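Local coordinates for protein endoglucanase (Clostridium thermocellum, PDB 2C4X) that probably takes part in cellulose breakdown as part of a larger cellulase, of which this piece is the C-terminal PKD domain and the carbohydrate-binding module CBM44, at residues A[153-158]-A[228-233]; A[19-24]-A[89-94]; A[141-146]-A[240-245]; A[180-185]-A[199-204]; A[170-175]-A[205-210]. The protein carries 1 engineered substitution. All coordinates share one frame; numbering follows the deposited sequence.

Interaction 2 comes first along the chain and stands alone, in the PKD domain; its centre is about 28 to 38 Å from those of the other four, which all lie in the CBM44 beta-sandwich. There, interactions 1 and 4 share one sheet, in which strands 229-238 and 178-187 are neighbours, while interactions 3 and 5 share the other, through strands 241-251 and 165-172. Along the chain the four are concentric: 3 encloses 1, 1 encloses 5, and 5 encloses 4. The sheets meet where Ile181 touches Ile245 and Ile233 touches Ile170. Interactions 1 and 3 pair early strands of the module with its last two, one in each sheet; interactions 4 and 5 are more local.

Interaction 1: A[153-158]-A[228-233]; sequences KLDGGT and PQQMGI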
# COMPACT_ATOMS: atom_id res chain seq x y z
N LYS A 153 13.59 5.08 13.82
CA LYS A 153 14.59 4.75 12.80
C LYS A 153 15.11 3.31 12.86
O LYS A 153 15.09 2.66 13.91
CB LYS A 153 15.76 5.74 12.89
CG LYS A 153 16.67 5.52 14.12
CD LYS A 153 17.71 6.60 14.25
CE LYS A 153 18.61 6.35 15.45
NZ LYS A 153 19.61 7.46 15.58
N LEU A 154 15.55 2.83 11.71
CA LEU A 154 16.19 1.55 11.57
C LEU A 154 17.58 1.78 10.96
O LEU A 154 17.68 2.28 9.83
CB LEU A 154 15.38 0.66 10.61
CG LEU A 154 15.32 -0.87 10.66
CD1 LEU A 154 15.38 -1.41 9.23
CD2 LEU A 154 16.34 -1.58 11.55
N ASP A 155 18.63 1.45 11.71
CA ASP A 155 19.97 1.34 11.12
C ASP A 155 20.14 -0.14 10.82
O ASP A 155 20.11 -0.98 11.71
CB ASP A 155 21.06 1.83 12.08
CG ASP A 155 21.02 3.32 12.31
OD1 ASP A 155 21.38 4.11 11.39
OD2 ASP A 155 20.64 3.71 13.45
N GLY A 156 20.40 -0.48 9.58
CA GLY A 156 21.00 0.44 8.69
C GLY A 156 22.25 -0.27 8.25
O GLY A 156 23.37 0.15 8.59
N GLY A 157 22.01 -1.41 7.61
CA GLY A 157 22.92 -2.06 6.67
C GLY A 157 22.25 -1.76 5.34
O GLY A 157 21.84 -0.63 5.09
N THR A 158 22.07 -2.76 4.48
CA THR A 158 21.38 -2.48 3.22
C THR A 158 19.90 -2.87 3.31
O THR A 158 19.55 -4.05 3.31
CB THR A 158 22.09 -3.09 1.97
OG1 THR A 158 21.24 -4.05 1.33
CG2 THR A 158 23.43 -3.73 2.33
N PRO A 228 25.64 1.64 3.70
CA PRO A 228 24.64 1.38 4.74
C PRO A 228 23.55 2.46 4.71
O PRO A 228 23.81 3.58 4.25
CB PRO A 228 25.45 1.41 6.04
CG PRO A 228 26.72 2.11 5.71
CD PRO A 228 26.99 1.80 4.27
N GLN A 229 22.35 2.10 5.16
CA GLN A 229 21.19 2.99 5.07
C GLN A 229 20.48 3.11 6.40
O GLN A 229 20.31 2.12 7.12
CB GLN A 229 20.20 2.45 4.04
CG GLN A 229 20.77 2.22 2.66
CD GLN A 229 19.86 1.38 1.77
OE1 GLN A 229 18.93 0.72 2.25
NE2 GLN A 229 20.15 1.37 0.48
N GLN A 230 20.06 4.33 6.74
CA GLN A 230 19.11 4.53 7.83
C GLN A 230 17.76 4.87 7.23
O GLN A 230 17.64 5.81 6.44
CB GLN A 230 19.57 5.63 8.77
CG GLN A 230 18.67 5.83 9.98
CD GLN A 230 19.15 6.93 10.89
OE1 GLN A 230 18.44 7.90 11.13
NE2 GLN A 230 20.38 6.79 11.40
N MSE A 231 16.74 4.08 7.57
CA MSE A 231 15.36 4.37 7.17
C MSE A 231 14.55 4.76 8.41
O MSE A 231 14.74 4.19 9.48
CB MSE A 231 14.75 3.15 6.49
CG MSE A 231 13.33 3.32 5.96
SE MSE A 231 12.63 1.61 5.19
CE MSE A 231 12.22 0.70 6.83
N GLY A 232 13.66 5.72 8.28
CA GLY A 232 12.80 6.03 9.41
C GLY A 232 11.72 7.05 9.14
O GLY A 232 11.41 7.37 8.00
N ILE A 233 11.14 7.55 10.23
CA ILE A 233 10.21 8.66 10.16
C ILE A 233 10.72 9.74 11.10
O ILE A 233 11.08 9.46 12.25
CB ILE A 233 8.77 8.22 10.52
CG1 ILE A 233 8.30 7.12 9.56
CG2 ILE A 233 7.81 9.42 10.47
CD1 ILE A 233 7.21 6.26 10.13
O HOH W 1 19.75 9.10 13.38
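The side chain of Gln230 lies across those of Lys153 and Asp155, all three on the same face of the sheet. CG of Gln230 is anti to the backbone N (chi1 -176°) and the chain runs on extended, its amide turned 85° from the carboxylate of Asp155. NE2 donates to OD1 of Asp155 over 2.9 Å, meeting that oxygen on its syn side, somewhat out of the carboxylate plane. The other end of the amide faces the lysine: OE1 of Gln230 is 3.5 Å from CD of Lys153, and it also takes a proton from a water, which in turn accepts from Lys153 NZ at 2.7 Å. One amide therefore serves a carboxylate directly and an ammonium group through water. OE1 has a further partner in Tyr184 OH, and Lys153 NZ one in Ser116 OG.

On the other face, Leu154 and the selenomethionine Met231 meet more loosely, CD1 of the leucine lying 4.5 Å from CE of the selenomethionine. Their backbones form the antiparallel hydrogen-bonded pair, Leu154 N giving to Met231 O over 2.7 Å and Met231 N to Leu154 O over 3.0 Å. Past the end of strand 153-155 there is one further link, Gln229 N to Gly157 O at 2.8 Å. The amide of Gln229 is held by Ile159 and Val160.

Strand 229-238 is central in its five-stranded sheet, between 148-155 and 178-187; Met231 turns inward onto Met166 and Phe168 of strand 165-172 in the opposing sheet of the sandwich.

Interaction 2: A[19-24]-A[89-94]; sequences EDPVTD and ATIKVT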
# COMPACT_ATOMS: atom_id res chain seq x y z
N GLU A 19 -14.78 -2.91 -5.25
CA GLU A 19 -13.58 -2.43 -5.96
C GLU A 19 -12.28 -2.97 -5.35
O GLU A 19 -11.31 -3.21 -6.07
CB GLU A 19 -13.55 -0.90 -5.95
CG GLU A 19 -14.42 -0.29 -7.02
CD GLU A 19 -13.93 -0.61 -8.42
OE1 GLU A 19 -12.71 -0.55 -8.65
OE2 GLU A 19 -14.78 -0.91 -9.28
N ASP A 20 -12.30 -3.16 -4.03
CA ASP A 20 -11.13 -3.51 -3.24
C ASP A 20 -11.37 -4.79 -2.41
O ASP A 20 -11.41 -4.73 -1.18
CB ASP A 20 -10.80 -2.35 -2.30
CG ASP A 20 -11.96 -2.01 -1.35
OD1 ASP A 20 -13.14 -2.28 -1.69
OD2 ASP A 20 -11.68 -1.48 -0.25
N PRO A 21 -11.52 -5.95 -3.08
CA PRO A 21 -11.86 -7.17 -2.34
C PRO A 21 -10.71 -7.71 -1.47
O PRO A 21 -9.55 -7.40 -1.72
CB PRO A 21 -12.18 -8.17 -3.46
CG PRO A 21 -11.34 -7.69 -4.60
CD PRO A 21 -11.38 -6.21 -4.53
N VAL A 22 -11.05 -8.50 -0.47
CA VAL A 22 -10.05 -9.27 0.25
C VAL A 22 -10.12 -10.74 -0.18
O VAL A 22 -11.04 -11.16 -0.91
CB VAL A 22 -10.13 -9.10 1.80
CG1 VAL A 22 -9.96 -7.63 2.20
CG2 VAL A 22 -11.43 -9.66 2.36
N THR A 23 -9.14 -11.53 0.25
CA THR A 23 -9.12 -12.94 -0.09
C THR A 23 -10.37 -13.60 0.45
O THR A 23 -10.83 -13.28 1.57
CB THR A 23 -7.85 -13.64 0.41
OG1 THR A 23 -7.65 -13.38 1.81
CG2 THR A 23 -6.64 -13.14 -0.35
N ASP A 24 -10.93 -14.48 -0.38
CA ASP A 24 -12.11 -15.29 -0.09
C ASP A 24 -13.41 -14.49 0.07
O ASP A 24 -14.41 -15.01 0.56
CB ASP A 24 -11.83 -16.22 1.10
CG ASP A 24 -10.87 -17.37 0.74
OD1 ASP A 24 -11.14 -18.12 -0.25
OD2 ASP A 24 -9.83 -17.50 1.44
N ALA A 89 -9.64 -5.99 -17.51
CA ALA A 89 -9.42 -5.03 -16.44
C ALA A 89 -8.66 -5.71 -15.32
O ALA A 89 -8.57 -6.95 -15.27
CB ALA A 89 -10.76 -4.45 -15.93
N THR A 90 -8.11 -4.91 -14.41
CA THR A 90 -7.28 -5.40 -13.33
C THR A 90 -8.04 -5.33 -12.00
O THR A 90 -8.75 -4.36 -11.74
CB THR A 90 -5.95 -4.58 -13.26
OG1 THR A 90 -5.07 -5.02 -14.30
CG2 THR A 90 -5.26 -4.77 -11.93
N ILE A 91 -7.89 -6.37 -11.18
CA ILE A 91 -8.43 -6.36 -9.83
C ILE A 91 -7.32 -6.66 -8.81
O ILE A 91 -6.54 -7.62 -8.99
CB ILE A 91 -9.64 -7.35 -9.69
CG1 ILE A 91 -10.38 -7.16 -8.35
CG2 ILE A 91 -9.21 -8.82 -9.89
CD1 ILE A 91 -11.70 -7.94 -8.28
N LYS A 92 -7.25 -5.85 -7.76
CA LYS A 92 -6.31 -6.08 -6.68
C LYS A 92 -7.01 -6.69 -5.47
O LYS A 92 -8.04 -6.19 -5.00
CB LYS A 92 -5.57 -4.79 -6.30
CG LYS A 92 -4.51 -5.01 -5.22
CD LYS A 92 -3.77 -3.72 -4.84
CE LYS A 92 -3.16 -3.87 -3.45
NZ LYS A 92 -2.24 -2.75 -3.12
N VAL A 93 -6.46 -7.79 -4.98
CA VAL A 93 -7.01 -8.51 -3.84
C VAL A 93 -5.98 -8.43 -2.71
O VAL A 93 -4.79 -8.72 -2.91
CB VAL A 93 -7.32 -9.99 -4.19
CG1 VAL A 93 -7.93 -10.75 -2.99
CG2 VAL A 93 -8.25 -10.09 -5.43
N THR A 94 -6.44 -8.03 -1.53
CA THR A 94 -5.57 -7.91 -0.36
C THR A 94 -5.94 -9.01 0.64
O THR A 94 -7.03 -9.59 0.57
CB THR A 94 -5.64 -6.51 0.30
OG1 THR A 94 -6.96 -6.29 0.82
CG2 THR A 94 -5.30 -5.40 -0.70
O HOH W 2 -8.99 -3.54 -7.31
O HOH W 3 -8.86 -4.60 0.01
O HOH W 4 -8.07 -4.87 -2.76
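Pro21 lays its ring against the edge strand of the PKD domain: CG meets CD1 of Ile91 at 3.7 Å, and CD comes to 3.4 Å from the carbonyl oxygen of Lys92. The isoleucine reaches the ring because its CG1 stands anti to the backbone N (chi1 -170°) and the branch continues extended to CD1. Val93 meets two residues with its two methyls. CG2 lies 4.0 Å from CG of Pro21, while CG1 comes to 3.8 Å from CG2 of Thr23 and also packs on the peptide between Val22 and Thr23. In Thr23, OG1 lies between the backbone N and the carbonyl carbon (chi1 52°), which leaves CG2 anti to the carbonyl carbon and facing the valine, while OG1 is bonded to Ala96 N. Farther along, CG1 of Val22 touches OG1 of Thr94 at 3.6 Å, the two side chains crossing at a slant.

The backbones join at a single bridge between Val22 and Thr94. Thr94 N donates to Pro21 O over 3.2 Å, and Thr23 N returns a bond to Thr94 O over 2.9 Å. Three waters sit alongside: one gives to Glu19 O and accepts from Lys92 N, another lies within bonding reach of Asp20 O and Thr94 OG1, and a third lies between Pro21 O and Lys92 O.

Strand 84-93 is outermost in its four-stranded sheet, next to 69-79, and the loop between strands 15-17 and 27-30 runs beside its end. Ile91 and Pro21 both also reach Val27 of strand 27-30, and Ile91 packs back on Tyr71 and Val73.

Interaction 3: A[141-146]-A[240-245]; sequences TVTSEG and EGEFTI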
# COMPACT_ATOMS: atom_id res chain seq x y z
N THR A 141 5.43 7.20 20.97
CA THR A 141 5.01 8.32 21.81
C THR A 141 6.15 9.31 21.98
O THR A 141 7.22 8.95 22.47
CB THR A 141 4.48 7.84 23.19
OG1 THR A 141 3.46 6.85 22.99
CG2 THR A 141 3.89 9.01 23.98
N VAL A 142 5.91 10.55 21.57
CA VAL A 142 6.91 11.61 21.62
C VAL A 142 6.52 12.69 22.63
O VAL A 142 5.39 13.19 22.62
CB VAL A 142 7.10 12.27 20.22
CG1 VAL A 142 8.15 13.39 20.28
CG2 VAL A 142 7.47 11.22 19.18
N THR A 143 7.47 13.03 23.49
CA THR A 143 7.33 14.14 24.42
C THR A 143 8.32 15.23 23.98
O THR A 143 9.54 15.07 24.13
CB THR A 143 7.61 13.70 25.87
OG1 THR A 143 6.86 12.52 26.15
CG2 THR A 143 7.23 14.80 26.87
N SER A 144 7.79 16.30 23.40
CA SER A 144 8.65 17.39 22.96
C SER A 144 8.70 18.50 23.99
O SER A 144 7.71 18.77 24.69
CB SER A 144 8.26 17.92 21.58
OG SER A 144 7.01 18.57 21.59
N GLU A 145 9.86 19.13 24.09
CA GLU A 145 10.10 20.19 25.05
C GLU A 145 10.12 21.56 24.37
O GLU A 145 10.35 22.58 25.01
CB GLU A 145 11.41 19.92 25.79
CG GLU A 145 11.39 18.61 26.59
CD GLU A 145 10.39 18.63 27.74
OE1 GLU A 145 10.48 19.54 28.60
OE2 GLU A 145 9.51 17.74 27.78
N GLY A 146 9.85 21.56 23.07
CA GLY A 146 9.84 22.79 22.28
C GLY A 146 10.17 22.50 20.83
O GLY A 146 9.83 21.44 20.31
N GLU A 240 5.97 22.49 23.26
CA GLU A 240 5.86 21.45 24.28
C GLU A 240 4.60 20.62 24.06
O GLU A 240 3.59 21.12 23.55
CB GLU A 240 5.80 22.07 25.67
CG GLU A 240 7.14 22.37 26.31
CD GLU A 240 7.00 23.03 27.68
OE1 GLU A 240 6.20 22.53 28.51
OE2 GLU A 240 7.68 24.06 27.92
N GLY A 241 4.66 19.34 24.45
CA GLY A 241 3.50 18.46 24.37
C GLY A 241 3.84 17.01 24.14
O GLY A 241 4.94 16.68 23.70
N GLU A 242 2.89 16.14 24.46
CA GLU A 242 3.03 14.70 24.24
C GLU A 242 2.00 14.23 23.22
O GLU A 242 0.82 14.62 23.28
CB GLU A 242 2.87 13.94 25.56
CG GLU A 242 3.23 12.46 25.49
CD GLU A 242 3.06 11.75 26.84
OE1 GLU A 242 2.35 12.28 27.72
OE2 GLU A 242 3.63 10.65 27.01
N PHE A 243 2.45 13.41 22.27
CA PHE A 243 1.59 12.89 21.20
C PHE A 243 2.01 11.48 20.78
O PHE A 243 3.17 11.08 20.96
CB PHE A 243 1.56 13.85 20.00
CG PHE A 243 2.92 14.13 19.40
CD1 PHE A 243 3.73 15.15 19.90
CD2 PHE A 243 3.39 13.39 18.31
CE1 PHE A 243 4.98 15.42 19.35
CE2 PHE A 243 4.63 13.65 17.76
CZ PHE A 243 5.43 14.67 18.28
N THR A 244 1.07 10.73 20.22
CA THR A 244 1.33 9.35 19.83
C THR A 244 1.04 9.09 18.37
O THR A 244 -0.07 9.31 17.88
CB THR A 244 0.58 8.34 20.75
OG1 THR A 244 1.09 8.47 22.09
CG2 THR A 244 0.81 6.90 20.29
N ILE A 245 2.07 8.62 17.67
CA ILE A 245 1.98 8.26 16.26
C ILE A 245 2.01 6.74 16.16
O ILE A 245 2.71 6.07 16.91
CB ILE A 245 3.12 8.92 15.46
CG1 ILE A 245 2.82 10.41 15.26
CG2 ILE A 245 3.35 8.23 14.11
CD1 ILE A 245 4.04 11.26 15.06
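Val142 and Phe243 form a hydrogen-bonded pair between the antiparallel strands 137-145 and 241-251, neighbours in one sheet of the CBM44 beta-sandwich, whose axes approach here to 4.7 Å. Val142 N gives to Phe243 O over 2.9 Å, Phe243 N answers to Val142 O, and Ser144 with Gly241 repeats the exchange two residues on. The chi1 of Phe243 (58°, CG between the backbone N and the carbonyl carbon) sets CG on the side where the ring lies alongside Val142, the two side chains pointing the same way. CB of Val142 comes over one face of the ring, nearer the rim than the middle: 3.9 Å to the ring centroid, 3.5 Å to CZ of Phe243. Val235 of strand 229-238 and Pro177 from a loop also touch this ring. Ser144 OG, near the ring's edge, bonds to Asp239 O.

The face of Thr141, Thr143 and Glu242 is more polar. Glu242 reaches extended over the neighbouring strand, its CG 3.7 Å from OG1 of Thr143 and its OE2 3.5 Å from the methyl CG2 of Thr141. Beside it the hydroxyls of Thr141 and Thr244 meet in a hydrogen bond, OG1 to OG1 at 3.0 Å.

Interaction 4: A[180-185]-A[199-204]; sequences AIQPYI and STWKGY
The indole of Trp201 has the backbone N of Gly203, two residues on in its segment, over one face toward the rim, and OE1 of Gln182 at its edge, in plane, 3.6 Å from CD1 of Trp201. The Gln182 amide is turned 79° from the indole. CB of Ala180 approaches the same ring obliquely, 3.4 Å from NE1 of Trp201. The Tyr184 ring has Gln182 O at its edge and stacks with Trp197, while its hydroxyl bonds Gln230 OE1.

Gln182 points toward the neighbouring chain, with CG between the backbone N and the carbonyl carbon (chi1 63°). Its OE1 accepts from Ser199 OG at 2.7 Å, the hydroxyl standing well above the amide carbonyl plane, and its NE2 is held by Gln234. CB of Gln182 lies 3.4 Å from Thr200 O.

Ile181 and Lys202 exchange backbone bonds, each N 3.0 Å from the other's O. The chains keep step through Gln182 and Trp201. Toward Ser199, Thr200 N donates to Pro183 O, also at 3.0 Å; Pro183, lacking an N-H, cannot return a bond to Thr200 O. The arrangement is that of an antiparallel beta hairpin, with the interrupted strand 198-203 at the edge of one sheet of the CBM44 sandwich.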
# COMPACT_ATOMS: atom_id res chain seq x y z
N ALA A 180 5.76 19.28 10.85
CA ALA A 180 5.89 18.40 9.70
C ALA A 180 6.25 17.00 10.14
O ALA A 180 6.71 16.77 11.26
CB ALA A 180 6.96 18.94 8.74
N ILE A 181 6.02 16.06 9.23
CA ILE A 181 6.41 14.68 9.41
C ILE A 181 6.99 14.20 8.08
O ILE A 181 6.58 14.65 7.02
CB ILE A 181 5.18 13.83 9.87
CG1 ILE A 181 5.61 12.42 10.28
CG2 ILE A 181 4.07 13.82 8.81
CD1 ILE A 181 4.60 11.71 11.17
N GLN A 182 7.99 13.31 8.14
CA GLN A 182 8.59 12.81 6.91
C GLN A 182 9.25 11.44 7.02
O GLN A 182 10.22 11.28 7.77
CB GLN A 182 9.56 13.84 6.30
CG GLN A 182 10.78 14.21 7.13
CD GLN A 182 11.58 15.32 6.49
OE1 GLN A 182 11.54 15.52 5.28
NE2 GLN A 182 12.33 16.07 7.31
N PRO A 183 8.74 10.46 6.25
CA PRO A 183 9.49 9.22 6.07
C PRO A 183 10.77 9.58 5.34
O PRO A 183 10.77 10.49 4.49
CB PRO A 183 8.60 8.39 5.14
CG PRO A 183 7.26 9.04 5.19
CD PRO A 183 7.48 10.47 5.47
N TYR A 184 11.86 8.90 5.67
CA TYR A 184 13.13 9.16 5.03
C TYR A 184 13.94 7.90 4.87
O TYR A 184 13.74 6.90 5.57
CB TYR A 184 13.94 10.21 5.81
CG TYR A 184 14.47 9.72 7.15
CD1 TYR A 184 15.71 9.08 7.25
CD2 TYR A 184 13.73 9.94 8.32
CE1 TYR A 184 16.20 8.65 8.48
CE2 TYR A 184 14.21 9.51 9.55
CZ TYR A 184 15.43 8.86 9.63
OH TYR A 184 15.88 8.46 10.87
N ILE A 185 14.86 7.96 3.91
CA ILE A 185 15.93 6.99 3.81
C ILE A 185 17.24 7.74 3.59
O ILE A 185 17.34 8.63 2.73
CB ILE A 185 15.68 5.90 2.74
CG1 ILE A 185 16.73 4.79 2.88
CG2 ILE A 185 15.66 6.50 1.33
CD1 ILE A 185 16.32 3.47 2.35
N SER A 199 13.60 12.06 1.41
CA SER A 199 12.44 12.09 2.29
C SER A 199 11.17 12.50 1.56
O SER A 199 11.22 13.08 0.48
CB SER A 199 12.68 13.02 3.48
OG SER A 199 12.53 14.37 3.10
N THR A 200 10.03 12.21 2.17
CA THR A 200 8.77 12.71 1.66
C THR A 200 8.15 13.64 2.70
O THR A 200 7.48 13.21 3.63
CB THR A 200 7.84 11.56 1.24
OG1 THR A 200 8.52 10.75 0.28
CG2 THR A 200 6.54 12.10 0.61
N TRP A 201 8.43 14.93 2.52
CA TRP A 201 8.03 15.95 3.47
C TRP A 201 6.53 16.22 3.38
O TRP A 201 6.00 16.50 2.30
CB TRP A 201 8.83 17.23 3.21
CG TRP A 201 8.68 18.27 4.26
CD1 TRP A 201 9.43 18.40 5.40
CD2 TRP A 201 7.72 19.34 4.28
NE1 TRP A 201 9.00 19.49 6.13
CE2 TRP A 201 7.95 20.08 5.47
CE3 TRP A 201 6.70 19.75 3.41
CZ2 TRP A 201 7.19 21.20 5.81
CZ3 TRP A 201 5.94 20.86 3.75
CH2 TRP A 201 6.19 21.58 4.94
N LYS A 202 5.84 16.09 4.52
CA LYS A 202 4.42 16.43 4.64
C LYS A 202 4.23 17.44 5.76
O LYS A 202 4.59 17.17 6.90
CB LYS A 202 3.58 15.18 4.95
CG LYS A 202 3.56 14.12 3.86
CD LYS A 202 2.79 14.58 2.64
CE LYS A 202 2.56 13.42 1.67
NZ LYS A 202 2.29 13.88 0.28
N GLY A 203 3.67 18.60 5.43
CA GLY A 203 3.29 19.58 6.44
C GLY A 203 2.13 19.05 7.26
O GLY A 203 1.29 18.29 6.76
N TYR A 204 2.08 19.45 8.53
CA TYR A 204 1.03 18.99 9.44
C TYR A 204 -0.38 19.37 8.98
O TYR A 204 -1.35 18.67 9.29
CB TYR A 204 1.30 19.50 10.85
CG TYR A 204 0.43 18.88 11.92
CD1 TYR A 204 0.20 17.50 11.96
CD2 TYR A 204 -0.15 19.66 12.92
CE1 TYR A 204 -0.59 16.93 12.95
CE2 TYR A 204 -0.93 19.10 13.92
CZ TYR A 204 -1.15 17.73 13.92
OH TYR A 204 -1.92 17.17 14.90

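Interaction 5: A[170-175]-A[205-210]; sequences IWIPSG and TMVKTD
Asp210 reaches back over Trp171 to Ser174. Its CB lies 4.0 Å from CZ2 of Trp171, and CG, anti to the carbonyl carbon (chi1 -62°), swings toward Ser174. From there the carboxylate divides. OD1 accepts from Ser174 N at 3.2 Å, from well above the carboxylate plane, and also sits 3.4 Å from CH2 of Trp171. OD2 takes the Ser174 hydroxyl on its syn side, OG to OD2 at 2.6 Å. One serine therefore grips both oxygens, through its backbone and its side chain.

The backbone of Asp210 rests on the indole: CA is 3.9 Å from the centroid of the six-membered ring of Trp171, a CH-pi contact over the face. Trp171 also meets Trp212 edge-to-face and Lys130 in a cation-pi contact. Asp210 N donates to Ile172 O over 2.6 Å. Deeper in, CD1 of Ile172 meets CG1 of Val207 at 3.6 Å, the side chains crossing at about a right angle, with Tyr204 packed on Ile172.

Through its backbone N and both carboxylate oxygens, Asp210 thus joins the loop between strands 198-203 and 211-218 to the end of strand 165-172, neighbour of 211-218 in its sheet, at the surface of the CBM44 beta-sandwich.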
# COMPACT_ATOMS: atom_id res chain seq x y z
N ILE A 170 1.12 5.66 8.37
CA ILE A 170 1.36 6.43 9.59
C ILE A 170 0.05 7.04 10.07
O ILE A 170 -0.59 7.80 9.35
CB ILE A 170 2.43 7.55 9.35
CG1 ILE A 170 3.67 7.00 8.63
CG2 ILE A 170 2.84 8.23 10.67
CD1 ILE A 170 4.61 8.07 8.07
N TRP A 171 -0.34 6.68 11.29
CA TRP A 171 -1.52 7.26 11.93
C TRP A 171 -1.08 8.50 12.69
O TRP A 171 -0.33 8.41 13.66
CB TRP A 171 -2.15 6.24 12.88
CG TRP A 171 -3.59 6.53 13.26
CD1 TRP A 171 -4.71 6.04 12.65
CD2 TRP A 171 -4.05 7.36 14.34
NE1 TRP A 171 -5.84 6.51 13.28
CE2 TRP A 171 -5.46 7.32 14.32
CE3 TRP A 171 -3.40 8.13 15.32
CZ2 TRP A 171 -6.25 8.03 15.24
CZ3 TRP A 171 -4.19 8.83 16.24
CH2 TRP A 171 -5.60 8.78 16.19
N ILE A 172 -1.55 9.66 12.24
CA ILE A 172 -1.13 10.93 12.83
C ILE A 172 -2.29 11.57 13.60
O ILE A 172 -3.37 11.76 13.03
CB ILE A 172 -0.59 11.88 11.73
CG1 ILE A 172 0.61 11.23 11.02
CG2 ILE A 172 -0.21 13.25 12.31
CD1 ILE A 172 0.83 11.70 9.60
N PRO A 173 -2.08 11.90 14.90
CA PRO A 173 -3.15 12.47 15.72
C PRO A 173 -3.30 13.98 15.52
O PRO A 173 -2.35 14.66 15.10
CB PRO A 173 -2.68 12.17 17.14
CG PRO A 173 -1.17 12.26 17.04
CD PRO A 173 -0.82 11.75 15.66
N SER A 174 -4.48 14.50 15.85
CA SER A 174 -4.77 15.92 15.77
C SER A 174 -4.38 16.64 17.06
O SER A 174 -4.26 16.01 18.11
CB SER A 174 -6.25 16.15 15.48
OG SER A 174 -7.05 15.51 16.46
N GLY A 175 -4.20 17.95 16.97
CA GLY A 175 -3.82 18.78 18.12
C GLY A 175 -2.43 18.48 18.66
O GLY A 175 -2.18 18.67 19.86
N THR A 205 -0.50 20.46 8.24
CA THR A 205 -1.79 20.89 7.69
C THR A 205 -2.20 20.10 6.45
O THR A 205 -3.36 20.11 6.06
CB THR A 205 -1.82 22.40 7.36
OG1 THR A 205 -0.88 22.68 6.32
CG2 THR A 205 -1.49 23.24 8.59
N MSE A 206 -1.24 19.41 5.83
CA MSE A 206 -1.46 18.65 4.59
C MSE A 206 -1.66 17.17 4.87
O MSE A 206 -1.51 16.33 3.98
CB MSE A 206 -0.26 18.82 3.66
CG MSE A 206 0.60 20.02 3.96
SE MSE A 206 1.95 20.39 2.59
CE MSE A 206 2.72 18.60 2.35
N VAL A 207 -1.98 16.85 6.12
CA VAL A 207 -2.03 15.48 6.60
C VAL A 207 -3.45 15.14 7.08
O VAL A 207 -4.15 16.02 7.60
CB VAL A 207 -0.95 15.27 7.71
CG1 VAL A 207 -1.42 14.34 8.82
CG2 VAL A 207 0.37 14.79 7.10
N LYS A 208 -3.86 13.89 6.89
CA LYS A 208 -5.12 13.39 7.46
C LYS A 208 -4.94 13.07 8.93
O LYS A 208 -4.34 12.05 9.29
CB LYS A 208 -5.62 12.15 6.72
CG LYS A 208 -6.02 12.38 5.27
CD LYS A 208 -6.83 11.20 4.73
CE LYS A 208 -5.98 9.94 4.58
NZ LYS A 208 -6.83 8.71 4.52
N THR A 209 -5.45 13.94 9.79
CA THR A 209 -5.31 13.77 11.24
C THR A 209 -6.31 12.75 11.78
O THR A 209 -7.41 12.60 11.24
CB THR A 209 -5.40 15.10 12.00
OG1 THR A 209 -6.52 15.86 11.52
CG2 THR A 209 -4.13 15.92 11.79
N ASP A 210 -5.92 12.06 12.84
CA ASP A 210 -6.68 10.95 13.44
C ASP A 210 -7.07 9.88 12.42
O ASP A 210 -8.17 9.33 12.46
CB ASP A 210 -7.91 11.47 14.20
CG ASP A 210 -7.55 12.37 15.35
OD1 ASP A 210 -6.58 12.06 16.08
OD2 ASP A 210 -8.24 13.40 15.53